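Local atomic coordinates of CRISPR-associated endonuclease Cas9 (Campylobacter jejuni subsp. jejuni serotype O:2, PDB entry 5X2H), a protein that cleaves invading double-stranded DNA at sites matched by its bound guide RNA, using RuvC-like and HNH nuclease domains, in CRISPR adaptive immunity. Residues A[668-672]-A[701-707]; A[682-687]-A[830-834]. The contacts are given in a common frame with arbitrary orientation. Residues are numbered along the deposited sequence.

Contact 1 (A[668-672]-A[701-707]). With nucleotides of chain B; nucleotides of chain D.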
# COMPACT_ATOMS: atom_id res chain seq x y z
N ILE A 668 -23.01 2.92 -18.59
CA ILE A 668 -22.10 1.79 -18.60
C ILE A 668 -20.97 2.12 -19.57
O ILE A 668 -21.09 3.00 -20.42
CB ILE A 668 -22.78 0.46 -19.02
CG1 ILE A 668 -23.59 0.66 -20.31
CG2 ILE A 668 -23.64 -0.08 -17.89
CD1 ILE A 668 -24.19 -0.62 -20.86
N ARG A 669 -19.86 1.39 -19.43
CA ARG A 669 -18.70 1.60 -20.27
C ARG A 669 -18.38 0.32 -21.03
O ARG A 669 -18.76 -0.79 -20.63
CB ARG A 669 -17.48 2.02 -19.44
CG ARG A 669 -17.78 3.05 -18.37
CD ARG A 669 -18.05 4.43 -18.95
NE ARG A 669 -18.43 5.37 -17.90
CZ ARG A 669 -18.41 6.69 -18.04
NH1 ARG A 669 -18.02 7.24 -19.18
NH2 ARG A 669 -18.77 7.47 -17.03
N LYS A 670 -17.67 0.48 -22.14
CA LYS A 670 -17.17 -0.63 -22.94
C LYS A 670 -15.66 -0.46 -23.06
O LYS A 670 -15.19 0.39 -23.83
CB LYS A 670 -17.84 -0.67 -24.30
CG LYS A 670 -18.21 -2.07 -24.78
CD LYS A 670 -17.52 -2.42 -26.09
CE LYS A 670 -18.52 -2.65 -27.20
NZ LYS A 670 -19.23 -1.40 -27.59
N VAL A 671 -14.90 -1.23 -22.28
CA VAL A 671 -13.44 -1.20 -22.33
C VAL A 671 -12.96 -2.52 -22.92
O VAL A 671 -13.40 -3.60 -22.50
CB VAL A 671 -12.83 -0.94 -20.94
CG1 VAL A 671 -13.38 0.35 -20.35
CG2 VAL A 671 -13.06 -2.10 -19.98
N ASN A 672 -12.08 -2.43 -23.92
CA ASN A 672 -11.52 -3.61 -24.59
C ASN A 672 -12.61 -4.55 -25.09
O ASN A 672 -12.45 -5.78 -25.09
CB ASN A 672 -10.56 -4.35 -23.66
CG ASN A 672 -9.45 -3.46 -23.14
OD1 ASN A 672 -8.94 -2.60 -23.86
ND2 ASN A 672 -9.08 -3.64 -21.87
N TYR A 701 -17.94 10.55 -13.41
CA TYR A 701 -17.32 9.34 -12.90
C TYR A 701 -15.82 9.34 -13.16
O TYR A 701 -15.29 10.15 -13.94
CB TYR A 701 -17.98 8.10 -13.52
CG TYR A 701 -19.48 8.03 -13.30
CD1 TYR A 701 -20.37 8.67 -14.15
CD2 TYR A 701 -20.01 7.32 -12.23
CE1 TYR A 701 -21.73 8.61 -13.95
CE2 TYR A 701 -21.37 7.25 -12.02
CZ TYR A 701 -22.23 7.90 -12.88
OH TYR A 701 -23.59 7.83 -12.67
N THR A 702 -15.13 8.40 -12.51
CA THR A 702 -13.68 8.30 -12.68
C THR A 702 -13.32 8.07 -14.14
O THR A 702 -12.31 8.60 -14.63
CB THR A 702 -13.13 7.16 -11.82
OG1 THR A 702 -13.92 5.98 -12.03
CG2 THR A 702 -13.17 7.54 -10.35
N MET A 703 -14.12 7.28 -14.86
CA MET A 703 -13.85 7.04 -16.27
C MET A 703 -13.91 8.34 -17.07
O MET A 703 -13.12 8.54 -18.00
CB MET A 703 -14.84 6.02 -16.84
CG MET A 703 -14.68 5.79 -18.33
SD MET A 703 -13.00 5.30 -18.77
CE MET A 703 -13.06 3.54 -18.43
N ASP A 704 -14.85 9.23 -16.73
CA ASP A 704 -14.98 10.48 -17.47
C ASP A 704 -13.73 11.34 -17.34
O ASP A 704 -13.29 11.97 -18.31
CB ASP A 704 -16.21 11.24 -16.98
CG ASP A 704 -17.50 10.49 -17.24
OD1 ASP A 704 -17.72 10.08 -18.40
OD2 ASP A 704 -18.28 10.29 -16.29
N PHE A 705 -13.13 11.38 -16.14
CA PHE A 705 -11.88 12.10 -15.97
C PHE A 705 -10.76 11.44 -16.76
O PHE A 705 -9.90 12.13 -17.33
CB PHE A 705 -11.51 12.18 -14.49
CG PHE A 705 -10.17 12.82 -14.23
CD1 PHE A 705 -10.04 14.20 -14.24
CD2 PHE A 705 -9.05 12.05 -13.97
CE1 PHE A 705 -8.81 14.80 -14.01
CE2 PHE A 705 -7.82 12.64 -13.74
CZ PHE A 705 -7.70 14.01 -13.76
N ALA A 706 -10.74 10.10 -16.80
CA ALA A 706 -9.72 9.40 -17.58
C ALA A 706 -9.84 9.75 -19.06
O ALA A 706 -8.82 9.96 -19.74
CB ALA A 706 -9.84 7.90 -17.37
N LEU A 707 -11.07 9.81 -19.57
CA LEU A 707 -11.30 10.19 -20.96
C LEU A 707 -11.03 11.66 -21.21
O LEU A 707 -10.95 12.06 -22.38
CB LEU A 707 -12.74 9.85 -21.35
CG LEU A 707 -13.14 8.37 -21.31
CD1 LEU A 707 -14.65 8.22 -21.49
CD2 LEU A 707 -12.39 7.59 -22.38
P A B 50 -6.91 -0.68 -20.60
OP1 A B 50 -7.17 -1.41 -21.86
OP2 A B 50 -5.53 -0.24 -20.27
O5' A B 50 -7.85 0.60 -20.59
C5' A B 50 -9.15 0.56 -21.16
C4' A B 50 -9.70 1.95 -21.34
O4' A B 50 -9.70 2.63 -20.06
C3' A B 50 -8.90 2.85 -22.26
O3' A B 50 -9.24 2.68 -23.62
C2' A B 50 -9.21 4.24 -21.73
O2' A B 50 -10.48 4.69 -22.19
C1' A B 50 -9.31 3.98 -20.23
N9 A B 50 -8.01 4.16 -19.55
C8 A B 50 -7.26 3.20 -18.93
N7 A B 50 -6.15 3.66 -18.40
C5 A B 50 -6.18 5.02 -18.70
C6 A B 50 -5.28 6.06 -18.42
N6 A B 50 -4.14 5.90 -17.75
N1 A B 50 -5.60 7.30 -18.86
C2 A B 50 -6.75 7.46 -19.53
N3 A B 50 -7.67 6.56 -19.86
C4 A B 50 -7.32 5.34 -19.41
P DA D 4 -24.01 4.40 -11.63
OP1 DA D 4 -23.48 4.03 -12.96
OP2 DA D 4 -24.32 5.81 -11.28
O5' DA D 4 -25.34 3.58 -11.35
C5' DA D 4 -25.36 2.17 -11.47
C4' DA D 4 -26.73 1.65 -11.13
O4' DA D 4 -26.85 1.51 -9.68
C3' DA D 4 -27.89 2.58 -11.55
O3' DA D 4 -28.98 1.80 -11.97
C2' DA D 4 -28.21 3.28 -10.24
C1' DA D 4 -28.06 2.11 -9.30
N9 DA D 4 -28.05 2.46 -7.88
C8 DA D 4 -27.69 3.66 -7.32
N7 DA D 4 -27.83 3.69 -6.02
C5 DA D 4 -28.33 2.43 -5.71
C6 DA D 4 -28.70 1.82 -4.49
N6 DA D 4 -28.61 2.43 -3.31
N1 DA D 4 -29.15 0.55 -4.54
C2 DA D 4 -29.24 -0.06 -5.72
N3 DA D 4 -28.93 0.41 -6.93
C4 DA D 4 -28.47 1.67 -6.85
P U B 80 -5.47 15.53 -8.40
OP1 U B 80 -5.35 14.05 -8.41
OP2 U B 80 -4.33 16.36 -7.94
O5' U B 80 -5.85 16.00 -9.88
C5' U B 80 -5.14 15.50 -11.00
C4' U B 80 -5.04 16.51 -12.12
O4' U B 80 -6.35 16.66 -12.75
C3' U B 80 -4.61 17.92 -11.71
O3' U B 80 -3.83 18.49 -12.76
C2' U B 80 -5.94 18.66 -11.61
O2' U B 80 -5.85 20.07 -11.74
C1' U B 80 -6.70 18.03 -12.77
N1 U B 80 -8.16 18.16 -12.70
C2 U B 80 -8.76 18.80 -13.76
O2 U B 80 -8.12 19.25 -14.70
N3 U B 80 -10.12 18.91 -13.68
C4 U B 80 -10.92 18.45 -12.66
O4 U B 80 -12.14 18.62 -12.73
C5 U B 80 -10.23 17.79 -11.60
C6 U B 80 -8.90 17.67 -11.65
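A two-pronged salt bridge joins strand 668-671, paired with 674-677 in an antiparallel hairpin of the wedge domain, to helix 702-707. Arg669 NH1 donates to Asp704 OD1 at 3.0 Å (N-H...O angle 148°), and Arg669 NH2 lies 3.0 Å from Asp704 OD2 in a weak hydrogen bond (147°). The third guanidinium nitrogen, NE, is bonded to Asn678 OD1, beyond strand 674-677. Asp704 has a second task: its OD2 accepts from Tyr701 N at 2.9 Å (162°), so the carboxylate reaches back to the N-cap residue and closes the first turn of helix 702-707.

Packing surrounds this pair. One face of the guanidinium is covered by Met703 CG, while Arg669 CD lies 3.7 Å from the same Met703 CG; Tyr701 CD1 comes within 3.5 Å of Arg669 NH2 near the guanidinium plane. Further along the strand, Val671 CG1 meets Met703 CE at 3.7 Å. The two axes remain 10.8 Å apart, crossing at 49°, so side chains alone bridge the gap; Arg669, with 108 Å² covered, spans most of it.

Nucleic acid borders the contact, which lies between guide RNA and DNA. Tyr701 OH donates to OP2 of DA4 of chain D, a DNA phosphate, at 2.6 Å. On the RNA, A50 of chain B approaches both elements: Val671 CB is 4.0 Å from its C5', and Met703 CE 3.8 Å from its O4'. The charge of Arg669 is thus paired with Asp704 within the protein, while the DNA phosphate receives a hydrogen bond from the neutral hydroxyl of Tyr701.

Contact 2 (A[682-687]-A[830-834]). With nucleotides of chain B.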
# COMPACT_ATOMS: atom_id res chain seq x y z
N PHE A 682 -17.23 10.64 -8.42
CA PHE A 682 -16.54 11.53 -7.50
C PHE A 682 -17.08 12.96 -7.53
O PHE A 682 -16.78 13.73 -6.61
CB PHE A 682 -15.03 11.54 -7.78
CG PHE A 682 -14.63 12.30 -9.03
CD1 PHE A 682 -14.65 11.68 -10.27
CD2 PHE A 682 -14.21 13.61 -8.96
CE1 PHE A 682 -14.27 12.37 -11.42
CE2 PHE A 682 -13.83 14.31 -10.10
CZ PHE A 682 -13.86 13.68 -11.33
N ARG A 683 -17.87 13.31 -8.54
CA ARG A 683 -18.31 14.69 -8.71
C ARG A 683 -19.67 14.70 -9.40
O ARG A 683 -19.97 13.83 -10.23
CB ARG A 683 -17.27 15.48 -9.50
CG ARG A 683 -17.64 16.92 -9.83
CD ARG A 683 -16.49 17.60 -10.56
NE ARG A 683 -16.96 18.49 -11.63
CZ ARG A 683 -16.16 19.09 -12.50
NH1 ARG A 683 -14.85 18.90 -12.44
NH2 ARG A 683 -16.67 19.87 -13.44
N VAL A 684 -20.49 15.69 -9.05
CA VAL A 684 -21.74 15.95 -9.75
C VAL A 684 -21.87 17.46 -9.93
O VAL A 684 -21.64 18.23 -8.99
CB VAL A 684 -22.96 15.38 -9.00
CG1 VAL A 684 -23.02 15.89 -7.57
CG2 VAL A 684 -24.24 15.71 -9.74
N ASP A 685 -22.21 17.89 -11.14
CA ASP A 685 -22.33 19.30 -11.46
C ASP A 685 -23.80 19.68 -11.46
O ASP A 685 -24.61 19.07 -12.16
CB ASP A 685 -21.69 19.61 -12.82
CG ASP A 685 -20.17 19.49 -12.78
OD1 ASP A 685 -19.62 19.27 -11.68
OD2 ASP A 685 -19.54 19.62 -13.85
N ILE A 686 -24.14 20.69 -10.65
CA ILE A 686 -25.52 21.12 -10.46
C ILE A 686 -25.79 22.31 -11.37
O ILE A 686 -25.03 23.29 -11.36
CB ILE A 686 -25.79 21.47 -8.99
CG1 ILE A 686 -25.59 20.24 -8.11
CG2 ILE A 686 -27.20 22.05 -8.82
CD1 ILE A 686 -26.36 19.02 -8.57
N PHE A 687 -26.85 22.22 -12.16
CA PHE A 687 -27.30 23.30 -13.02
C PHE A 687 -28.67 23.78 -12.57
O PHE A 687 -29.36 23.13 -11.78
CB PHE A 687 -27.36 22.86 -14.49
CG PHE A 687 -26.01 22.65 -15.12
CD1 PHE A 687 -25.27 21.51 -14.84
CD2 PHE A 687 -25.50 23.58 -16.00
CE1 PHE A 687 -24.03 21.32 -15.42
CE2 PHE A 687 -24.26 23.39 -16.59
CZ PHE A 687 -23.53 22.26 -16.30
N ARG A 830 -17.25 26.34 -13.92
CA ARG A 830 -17.16 24.89 -14.00
C ARG A 830 -15.74 24.46 -14.37
O ARG A 830 -15.17 24.94 -15.35
CB ARG A 830 -18.15 24.36 -15.03
CG ARG A 830 -18.40 22.86 -14.95
CD ARG A 830 -19.31 22.38 -16.08
NE ARG A 830 -19.70 20.98 -15.90
CZ ARG A 830 -20.36 20.26 -16.81
NH1 ARG A 830 -20.70 20.81 -17.97
NH2 ARG A 830 -20.67 19.00 -16.56
N GLU A 831 -15.16 23.57 -13.56
CA GLU A 831 -13.80 23.11 -13.80
C GLU A 831 -13.80 22.08 -14.92
O GLU A 831 -14.49 21.06 -14.85
CB GLU A 831 -13.19 22.52 -12.53
CG GLU A 831 -11.71 22.21 -12.68
CD GLU A 831 -11.11 21.54 -11.47
OE1 GLU A 831 -9.90 21.25 -11.49
OE2 GLU A 831 -11.86 21.30 -10.49
N ASP A 832 -13.00 22.35 -15.95
CA ASP A 832 -12.92 21.51 -17.13
C ASP A 832 -11.88 20.40 -16.93
O ASP A 832 -11.13 20.37 -15.96
CB ASP A 832 -12.56 22.37 -18.34
CG ASP A 832 -13.05 21.78 -19.64
OD1 ASP A 832 -13.61 20.66 -19.62
OD2 ASP A 832 -12.89 22.44 -20.69
N PHE A 833 -11.87 19.47 -17.88
CA PHE A 833 -10.80 18.49 -18.01
C PHE A 833 -9.84 18.96 -19.09
O PHE A 833 -10.25 19.55 -20.09
CB PHE A 833 -11.35 17.10 -18.37
CG PHE A 833 -12.26 16.51 -17.32
CD1 PHE A 833 -12.20 16.94 -16.00
CD2 PHE A 833 -13.17 15.53 -17.66
CE1 PHE A 833 -13.04 16.39 -15.05
CE2 PHE A 833 -14.01 14.98 -16.71
CZ PHE A 833 -13.95 15.41 -15.40
N LYS A 834 -8.55 18.72 -18.88
CA LYS A 834 -7.52 19.20 -19.80
C LYS A 834 -7.11 18.11 -20.77
O LYS A 834 -7.07 16.92 -20.42
CB LYS A 834 -6.30 19.72 -19.03
P U B 80 -5.47 15.53 -8.40
OP1 U B 80 -5.35 14.05 -8.41
OP2 U B 80 -4.33 16.36 -7.94
O5' U B 80 -5.85 16.00 -9.88
C5' U B 80 -5.14 15.50 -11.00
C4' U B 80 -5.04 16.51 -12.12
O4' U B 80 -6.35 16.66 -12.75
C3' U B 80 -4.61 17.92 -11.71
O3' U B 80 -3.83 18.49 -12.76
C2' U B 80 -5.94 18.66 -11.61
O2' U B 80 -5.85 20.07 -11.74
C1' U B 80 -6.70 18.03 -12.77
N1 U B 80 -8.16 18.16 -12.70
C2 U B 80 -8.76 18.80 -13.76
O2 U B 80 -8.12 19.25 -14.70
N3 U B 80 -10.12 18.91 -13.68
C4 U B 80 -10.92 18.45 -12.66
O4 U B 80 -12.14 18.62 -12.73
C5 U B 80 -10.23 17.79 -11.60
C6 U B 80 -8.90 17.67 -11.65
O HOH W 1 -13.13 18.50 -9.92
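Arg683 loses 78 Å² to the C-terminal segment 830-834, and Arg830 loses 72 Å² in return. The two guanidinium groups share one carboxylate. Arg683 NE donates to Asp685 OD1 at 2.8 Å and Arg683 NH2 to Asp685 OD2 at 2.9 Å; from the other segment Arg830 NE makes a very short bond of 2.5 Å to Asp685 OD2, supplemented by a weak one from Arg830 NH2 to the same OD2 at 3.0 Å. This network tolerates like charges only 4.1 Å apart, Arg683 NH2 to Arg830 NE.

Asp685 can serve both arginines because it follows Arg683 by two residues on strand 683-689, the middle strand of an antiparallel three-stranded sheet, so both CA-to-CB bonds point toward 830-834. Where the strand begins, Phe682 and Arg683 both face Ile700 of strand 695-700, a classic beta bulge.

Arg683 also holds the facing backbone: Glu831 O accepts from its NH2 at 2.9 Å and its NH1 at 3.3 Å. Water 1 links Arg683 NH1 (3.1 Å), Glu831 OE2 (3.1 Å) and O4 of U80 of chain B (3.0 Å), while N3 of that uracil donates to Asp832 O at 2.9 Å, an arrangement consistent with recognition of this base. Phe833 CE1 packs 4.0 Å from Arg683 NH1, and at the opposite end of the network Phe687 CZ lies over one face of the Arg830 guanidinium, 3.6 Å from Arg830 NH1.

Overall arrangement
From the N terminus, strand 668-671 comes first, then 682-687; the chain turns back through strand 695-700 into 701-707, where contact 1 closes a loop of 28 residues, 17 of them in strands. Contact 2 spans the 142 residues between 687 and 830, which include 701-707 and the six-stranded antiparallel sheet, and closes when the tail at 830-834 returns. The segments alternate, so the two closures cross. Their centres are 15 Å apart and they touch: Phe682 CE1 lies 3.5 Å from Tyr701 O, and Phe833 CE2 3.5 Å from Asp704 O. Helix 702-707 thus sits between the 668-677 hairpin and the C-terminal tail, beside the three-stranded sheet.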